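PDB 1KOE: endostatin, which inhibits angiogenesis, is the C-terminal non-collagenous fragment of the collagen XVIII alpha1 chain, and binds heparin. Local coordinates for residues 26-29 against 30-34; 47-51 against 52-56; 127-130 against 131-134. All coordinates share one frame; numbering follows the deposited sequence.

Contact 1 (26-29 against 30-34)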
loop_
_atom_site.group_PDB
_atom_site.type_symbol
_atom_site.label_atom_id
_atom_site.label_comp_id
_atom_site.label_asym_id
_atom_site.label_seq_id
_atom_site.Cartn_x
_atom_site.Cartn_y
_atom_site.Cartn_z
ATOM N N GLN A 26 8.750 3.134 8.821
ATOM C CA GLN A 26 8.223 1.844 9.272
ATOM C C GLN A 26 8.535 0.767 8.221
ATOM O O GLN A 26 8.976 -0.328 8.577
ATOM C CB GLN A 26 6.721 1.939 9.548
ATOM C CG GLN A 26 6.397 2.639 10.859
ATOM C CD GLN A 26 7.070 1.958 12.048
ATOM O OE1 GLN A 26 6.876 0.759 12.283
ATOM N NE2 GLN A 26 7.897 2.709 12.780
ATOM N N CYS A 27 8.307 1.077 6.943
ATOM C CA CYS A 27 8.610 0.137 5.862
ATOM C C CYS A 27 10.100 -0.242 5.889
ATOM O O CYS A 27 10.460 -1.413 5.725
ATOM C CB CYS A 27 8.260 0.742 4.499
ATOM S SG CYS A 27 6.468 0.877 4.179
ATOM N N PHE A 28 10.954 0.756 6.085
ATOM C CA PHE A 28 12.406 0.552 6.154
ATOM C C PHE A 28 12.769 -0.380 7.313
ATOM O O PHE A 28 13.485 -1.375 7.138
ATOM C CB PHE A 28 13.114 1.909 6.340
ATOM C CG PHE A 28 14.602 1.793 6.585
ATOM C CD1 PHE A 28 15.100 1.661 7.877
ATOM C CD2 PHE A 28 15.501 1.804 5.517
ATOM C CE1 PHE A 28 16.477 1.535 8.107
ATOM C CE2 PHE A 28 16.886 1.679 5.743
ATOM C CZ PHE A 28 17.357 1.544 7.037
ATOM N N GLN A 29 12.270 -0.057 8.503
ATOM C CA GLN A 29 12.562 -0.844 9.692
ATOM C C GLN A 29 12.091 -2.289 9.601
ATOM O O GLN A 29 12.854 -3.230 9.881
ATOM C CB GLN A 29 11.940 -0.197 10.929
ATOM C CG GLN A 29 12.716 0.989 11.424
ATOM C CD GLN A 29 14.131 0.599 11.885
ATOM O OE1 GLN A 29 14.380 0.473 13.085
ATOM N NE2 GLN A 29 15.051 0.398 10.936
ATOM N N GLN A 30 10.850 -2.478 9.167
ATOM C CA GLN A 30 10.300 -3.818 9.106
ATOM C C GLN A 30 10.900 -4.717 8.042
ATOM O O GLN A 30 11.048 -5.929 8.259
ATOM C CB GLN A 30 8.785 -3.739 9.050
ATOM C CG GLN A 30 8.262 -3.103 10.313
ATOM C CD GLN A 30 6.748 -3.032 10.382
ATOM O OE1 GLN A 30 6.051 -3.822 9.745
ATOM N NE2 GLN A 30 6.230 -2.100 11.179
ATOM N N ALA A 31 11.312 -4.127 6.926
ATOM C CA ALA A 31 11.954 -4.907 5.857
ATOM C C ALA A 31 13.347 -5.369 6.332
ATOM O O ALA A 31 13.749 -6.516 6.126
ATOM C CB ALA A 31 12.084 -4.066 4.575
ATOM N N ARG A 32 14.063 -4.456 6.978
ATOM C CA ARG A 32 15.399 -4.704 7.491
ATOM C C ARG A 32 15.380 -5.812 8.546
ATOM O O ARG A 32 16.271 -6.666 8.570
ATOM C CB ARG A 32 15.923 -3.402 8.105
ATOM C CG ARG A 32 17.361 -3.391 8.518
ATOM C CD ARG A 32 17.695 -2.083 9.219
ATOM N NE ARG A 32 19.123 -1.777 9.149
ATOM C CZ ARG A 32 19.731 -1.306 8.057
ATOM N NH1 ARG A 32 19.028 -1.087 6.943
ATOM N NH2 ARG A 32 21.043 -1.065 8.070
ATOM N N ALA A 33 14.346 -5.815 9.387
ATOM C CA ALA A 33 14.206 -6.792 10.463
ATOM C C ALA A 33 14.108 -8.223 9.950
ATOM O O ALA A 33 14.500 -9.154 10.645
ATOM C CB ALA A 33 12.991 -6.467 11.326
ATOM N N VAL A 34 13.576 -8.402 8.742
ATOM C CA VAL A 34 13.438 -9.741 8.171
ATOM C C VAL A 34 14.444 -10.057 7.084
ATOM O O VAL A 34 14.259 -10.975 6.294
ATOM C CB VAL A 34 11.985 -10.026 7.706
ATOM C CG1 VAL A 34 11.060 -9.930 8.901
ATOM C CG2 VAL A 34 11.539 -9.053 6.614
#
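Gln26 with Gln30, and Phe28 with Arg32, are two i to i+4 side-chain pairs on helix 19-33, the longest helix of the fold, near its C-terminal end. They illustrate how one right-handed alpha-helix can carry two kinds of neighbour contact on different sides. Beneath them runs the regular backbone pattern, from Gln30 N to Gln26 O at 2.9 Å through to Ala33 N to Gln29 O at 3.0 Å. In Gln30 the chain is fully extended beyond CG (chi2 -178°) and runs back toward the preceding turn, its CG passing 3.4 Å from Gln26 O. Its amide NE2 then reaches Gln26 OE1 at 3.1 Å, a noticeably bent hydrogen bond between amide planes turned 74° apart. Because Gln30 OE1 accepts from the backbone N of Asn10, both ends of this amide are engaged and its rotation is probably well defined. The second pair is built differently. Phe28 and Arg32 both place CG anti to the backbone N, and their side chains lie alongside each other and point the same way. Ring and guanidinium planes are only 20° apart, but the meeting is oblique: Arg32 NH1 comes to 3.1 Å from Phe28 CZ, at the far end of the ring. Lower down, Arg32 CD packs 4.0 Å from Phe28 CE1. On the inner side, Cys27 is tied to Cys167 of strand 166-169 by a disulfide and also touches Ala42, while Ala31 rests on Phe40 and Phe97. A buried, disulfide-linked face against the mixed sheet and an outer face of longer polar and aromatic side chains are the marks of an amphipathic helix packed on a beta-sheet, here in a domain of the C-type lectin clan.

Contact 2 (47-51 against 52-56)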
loop_
_atom_site.group_PDB
_atom_site.type_symbol
_atom_site.label_atom_id
_atom_site.label_comp_id
_atom_site.label_asym_id
_atom_site.label_seq_id
_atom_site.Cartn_x
_atom_site.Cartn_y
_atom_site.Cartn_z
ATOM N N ARG A 47 1.600 14.759 0.086
ATOM C CA ARG A 47 1.642 16.111 -0.462
ATOM C C ARG A 47 2.524 16.335 -1.687
ATOM O O ARG A 47 2.091 16.956 -2.652
ATOM C CB ARG A 47 2.002 17.125 0.637
ATOM C CG ARG A 47 2.178 18.563 0.129
ATOM C CD ARG A 47 2.091 19.584 1.265
ATOM N NE ARG A 47 0.772 19.562 1.916
ATOM C CZ ARG A 47 -0.338 20.142 1.440
ATOM N NH1 ARG A 47 -0.317 20.823 0.291
ATOM N NH2 ARG A 47 -1.493 19.989 2.088
ATOM N N LEU A 48 3.749 15.821 -1.655
ATOM C CA LEU A 48 4.687 16.007 -2.757
ATOM C C LEU A 48 4.916 14.770 -3.617
ATOM O O LEU A 48 5.741 14.784 -4.529
ATOM C CB LEU A 48 6.035 16.411 -2.182
ATOM C CG LEU A 48 6.020 17.675 -1.346
ATOM C CD1 LEU A 48 7.371 17.779 -0.663
ATOM C CD2 LEU A 48 5.733 18.890 -2.238
ATOM N N GLN A 49 4.111 13.743 -3.427
ATOM C CA GLN A 49 4.353 12.515 -4.146
ATOM C C GLN A 49 3.101 11.754 -4.552
ATOM O O GLN A 49 2.236 11.513 -3.726
ATOM C CB GLN A 49 5.201 11.620 -3.220
ATOM C CG GLN A 49 5.412 10.200 -3.679
ATOM C CD GLN A 49 6.672 10.029 -4.497
ATOM O OE1 GLN A 49 7.757 9.807 -3.943
ATOM N NE2 GLN A 49 6.537 10.072 -5.824
ATOM N N ASP A 50 2.995 11.417 -5.829
ATOM C CA ASP A 50 1.885 10.598 -6.302
ATOM C C ASP A 50 2.347 9.154 -6.095
ATOM O O ASP A 50 3.509 8.819 -6.337
ATOM C CB ASP A 50 1.654 10.792 -7.796
ATOM C CG ASP A 50 1.165 12.167 -8.128
ATOM O OD1 ASP A 50 0.239 12.646 -7.445
ATOM O OD2 ASP A 50 1.706 12.783 -9.064
ATOM N N LEU A 51 1.449 8.301 -5.632
ATOM C CA LEU A 51 1.760 6.890 -5.419
ATOM C C LEU A 51 2.352 6.272 -6.699
ATOM O O LEU A 51 3.321 5.513 -6.647
ATOM C CB LEU A 51 0.474 6.151 -5.049
ATOM C CG LEU A 51 0.415 4.620 -5.056
ATOM C CD1 LEU A 51 1.498 4.060 -4.151
ATOM C CD2 LEU A 51 -0.967 4.192 -4.557
ATOM N N TYR A 52 1.795 6.640 -7.847
ATOM C CA TYR A 52 2.264 6.084 -9.116
ATOM C C TYR A 52 3.767 6.213 -9.376
ATOM O O TYR A 52 4.405 5.288 -9.885
ATOM C CB TYR A 52 1.480 6.682 -10.293
ATOM C CG TYR A 52 1.953 6.127 -11.614
ATOM C CD1 TYR A 52 1.594 4.835 -12.031
ATOM C CD2 TYR A 52 2.803 6.874 -12.434
ATOM C CE1 TYR A 52 2.084 4.301 -13.231
ATOM C CE2 TYR A 52 3.295 6.350 -13.625
ATOM C CZ TYR A 52 2.936 5.068 -14.016
ATOM O OH TYR A 52 3.460 4.594 -15.186
ATOM N N SER A 53 4.333 7.345 -8.977
ATOM C CA SER A 53 5.741 7.651 -9.202
ATOM C C SER A 53 6.755 7.033 -8.283
ATOM O O SER A 53 7.953 7.212 -8.506
ATOM C CB SER A 53 5.932 9.161 -9.141
ATOM O OG SER A 53 5.235 9.783 -10.199
ATOM N N ILE A 54 6.302 6.319 -7.256
ATOM C CA ILE A 54 7.193 5.709 -6.266
ATOM C C ILE A 54 8.123 4.629 -6.831
ATOM O O ILE A 54 9.243 4.461 -6.336
ATOM C CB ILE A 54 6.397 5.137 -5.077
ATOM C CG1 ILE A 54 5.796 6.271 -4.255
ATOM C CG2 ILE A 54 7.282 4.288 -4.199
ATOM C CD1 ILE A 54 4.971 5.759 -3.097
ATOM N N VAL A 55 7.643 3.873 -7.819
ATOM C CA VAL A 55 8.445 2.830 -8.462
ATOM C C VAL A 55 9.243 3.448 -9.616
ATOM O O VAL A 55 8.688 4.215 -10.399
ATOM C CB VAL A 55 7.537 1.677 -8.976
ATOM C CG1 VAL A 55 8.306 0.753 -9.918
ATOM C CG2 VAL A 55 6.989 0.891 -7.777
ATOM N N ARG A 56 10.544 3.148 -9.679
ATOM C CA ARG A 56 11.443 3.671 -10.727
ATOM C C ARG A 56 10.817 3.478 -12.089
ATOM O O ARG A 56 10.272 2.411 -12.384
ATOM C CB ARG A 56 12.806 2.959 -10.691
#
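Gln49 lays its side chain across Ile54 at about a right angle, over two overlapping beta-turns with helical backbone angles, Asp50 to Ser53 and Leu51 to Ile54, in the loop between strands 40-42 and 65-66. From CB, Gln49 sets CG anti to its backbone N (chi1 171°), and that CG lies 4.0 Å from Ile54 CG1. A bend at chi2 then keeps the amide over the same branch, with Gln49 CD 3.9 Å from Ile54 CG1. At the tip the two amide atoms part company. OE1 accepts a hydrogen bond from Arg41 NH1, whereas Gln49 NE2 lies 3.5 Å from Ser53 CB and makes a weak hydrogen bond of 3.3 Å to Asp50 O. Asp50 O also accepts Ser53 N, at 3.1 Å and from above the carbonyl plane, and thus receives two donors. The Asp50 carboxylate engages Arg123 in a salt bridge. On the buried side, Leu51 packs on Phe43 and Trp77, and Ile54 on Ile168 of the mixed sheet. The second turn is closed by a straighter bond (166°) from Ile54 N to Leu51 O at 3.1 Å, and within it Leu51 CD1 meets Ile54 CD1 at 4.0 Å.

Contact 3 (127-130 against 131-134)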
loop_
_atom_site.group_PDB
_atom_site.type_symbol
_atom_site.label_atom_id
_atom_site.label_comp_id
_atom_site.label_asym_id
_atom_site.label_seq_id
_atom_site.Cartn_x
_atom_site.Cartn_y
_atom_site.Cartn_z
ATOM N N SER A 127 -8.136 14.011 0.488
ATOM C CA SER A 127 -8.404 12.706 1.058
ATOM C C SER A 127 -7.168 11.844 1.313
ATOM O O SER A 127 -7.034 10.721 0.809
ATOM C CB SER A 127 -9.430 11.951 0.218
ATOM O OG SER A 127 -10.100 11.013 1.042
ATOM N N TYR A 128 -6.254 12.400 2.091
ATOM C CA TYR A 128 -5.069 11.669 2.483
ATOM C C TYR A 128 -4.658 11.976 3.922
ATOM O O TYR A 128 -3.474 11.991 4.278
ATOM C CB TYR A 128 -3.916 11.793 1.472
ATOM C CG TYR A 128 -3.335 13.162 1.178
ATOM C CD1 TYR A 128 -3.689 14.300 1.914
ATOM C CD2 TYR A 128 -2.405 13.302 0.146
ATOM C CE1 TYR A 128 -3.115 15.553 1.615
ATOM C CE2 TYR A 128 -1.834 14.532 -0.163
ATOM C CZ TYR A 128 -2.188 15.651 0.576
ATOM O OH TYR A 128 -1.584 16.851 0.285
ATOM N N CYS A 129 -5.682 12.160 4.761
ATOM C CA CYS A 129 -5.511 12.426 6.190
ATOM C C CYS A 129 -4.470 13.504 6.488
ATOM O O CYS A 129 -3.637 13.335 7.372
ATOM C CB CYS A 129 -5.188 11.127 6.926
ATOM S SG CYS A 129 -6.528 9.902 6.801
ATOM N N GLU A 130 -4.541 14.602 5.735
ATOM C CA GLU A 130 -3.620 15.723 5.889
ATOM C C GLU A 130 -2.180 15.198 5.810
ATOM O O GLU A 130 -1.343 15.402 6.702
ATOM C CB GLU A 130 -3.945 16.459 7.189
ATOM C CG GLU A 130 -5.395 16.997 7.129
ATOM C CD GLU A 130 -5.962 17.480 8.455
ATOM O OE1 GLU A 130 -5.191 17.714 9.413
ATOM O OE2 GLU A 130 -7.205 17.628 8.517
ATOM N N THR A 131 -1.938 14.531 4.687
ATOM C CA THR A 131 -0.679 13.879 4.373
ATOM C C THR A 131 -0.223 12.950 5.504
ATOM O O THR A 131 0.931 12.943 5.930
ATOM C CB THR A 131 0.408 14.852 3.793
ATOM O OG1 THR A 131 1.484 14.085 3.219
ATOM C CG2 THR A 131 0.938 15.802 4.831
ATOM N N TRP A 132 -1.181 12.142 5.968
ATOM C CA TRP A 132 -0.978 11.116 6.992
ATOM C C TRP A 132 -0.472 11.629 8.321
ATOM O O TRP A 132 0.332 10.988 9.001
ATOM C CB TRP A 132 -0.092 9.995 6.423
ATOM C CG TRP A 132 -0.581 9.585 5.061
ATOM C CD1 TRP A 132 0.002 9.862 3.854
ATOM C CD2 TRP A 132 -1.838 8.955 4.764
ATOM N NE1 TRP A 132 -0.819 9.455 2.822
ATOM C CE2 TRP A 132 -1.953 8.895 3.351
ATOM C CE3 TRP A 132 -2.878 8.441 5.557
ATOM C CZ2 TRP A 132 -3.075 8.340 2.717
ATOM C CZ3 TRP A 132 -3.986 7.894 4.930
ATOM C CH2 TRP A 132 -4.078 7.848 3.528
ATOM N N ARG A 133 -1.015 12.770 8.717
ATOM C CA ARG A 133 -0.634 13.378 9.970
ATOM C C ARG A 133 -1.755 13.415 11.012
ATOM O O ARG A 133 -1.496 13.665 12.192
ATOM C CB ARG A 133 -0.092 14.795 9.724
ATOM C CG ARG A 133 1.256 14.814 9.022
ATOM C CD ARG A 133 1.864 16.214 9.011
ATOM N NE ARG A 133 3.198 16.161 8.415
ATOM C CZ ARG A 133 3.596 16.900 7.378
ATOM N NH1 ARG A 133 2.764 17.785 6.823
ATOM N NH2 ARG A 133 4.781 16.662 6.817
ATOM N N THR A 134 -2.977 13.089 10.617
ATOM C CA THR A 134 -4.061 13.144 11.576
ATOM C C THR A 134 -4.903 11.884 11.628
ATOM O O THR A 134 -5.055 11.190 10.621
ATOM C CB THR A 134 -5.002 14.334 11.264
ATOM O OG1 THR A 134 -5.924 14.519 12.358
ATOM C CG2 THR A 134 -5.779 14.074 9.975
#
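Over one face of the Trp132 indole sits the carbonyl oxygen of Tyr128, centred above the ring system with O 3.4 Å from the plane. Tyr128 CB touches Trp132 CZ2 at 3.8 Å, while Cys129 SG approaches obliquely, 3.7 Å from CZ3, in a sulfur-aromatic contact. The ring of Trp114 also meets the indole, and NE1 donates to Ser45 O, so the polar edge of this buried ring is satisfied. The phenol ring of Tyr128 is covered on one face, toward its rim, by Thr131 CA at 3.9 Å; CG lies between the backbone N and the carbonyl carbon (chi1 61°), which turns the ring over the following turn. What brings these groups together is a rare backbone: residues 129 to 132 all have positive phi, from 47° to 59°, and form a single left-handed helical turn. Tyr128 O therefore serves twice, lying over the indole face and accepting Trp132 N at 2.9 Å, nearly in line with its own C=O. Cys129 O accepts Arg133 N at 3.0 Å and, weakly, Thr134 N at 3.3 Å. Cys129 is also fastened by disulfide to Cys159, beyond strand 155-158. On the outer side the extended Glu130 chain crosses Thr134, its OE1 3.7 Å from Thr134 CG2.

Along the chain the three contacts follow in series, each a short continuous stretch of one domain. Contact 1 lies on helix 19-33 and is about 20 Å, centre to centre, from contact 2 and about 22 Å from contact 3, touching neither. Contacts 2 and 3 are about 16 Å apart between centres and do meet: Thr131 OG1 probably hydrogen-bonds Arg47 N at 3.2 Å, joining the loop after strand 40-42 to the left-handed turn. Contacts 1 and 2 both border the mixed sheet, whereas contact 3 adjoins the three-stranded antiparallel sheet through Ser127 and Cys129. Disulfides tie contact 1 to the mixed sheet at Cys167 and contact 3 to Cys159, next to the antiparallel one.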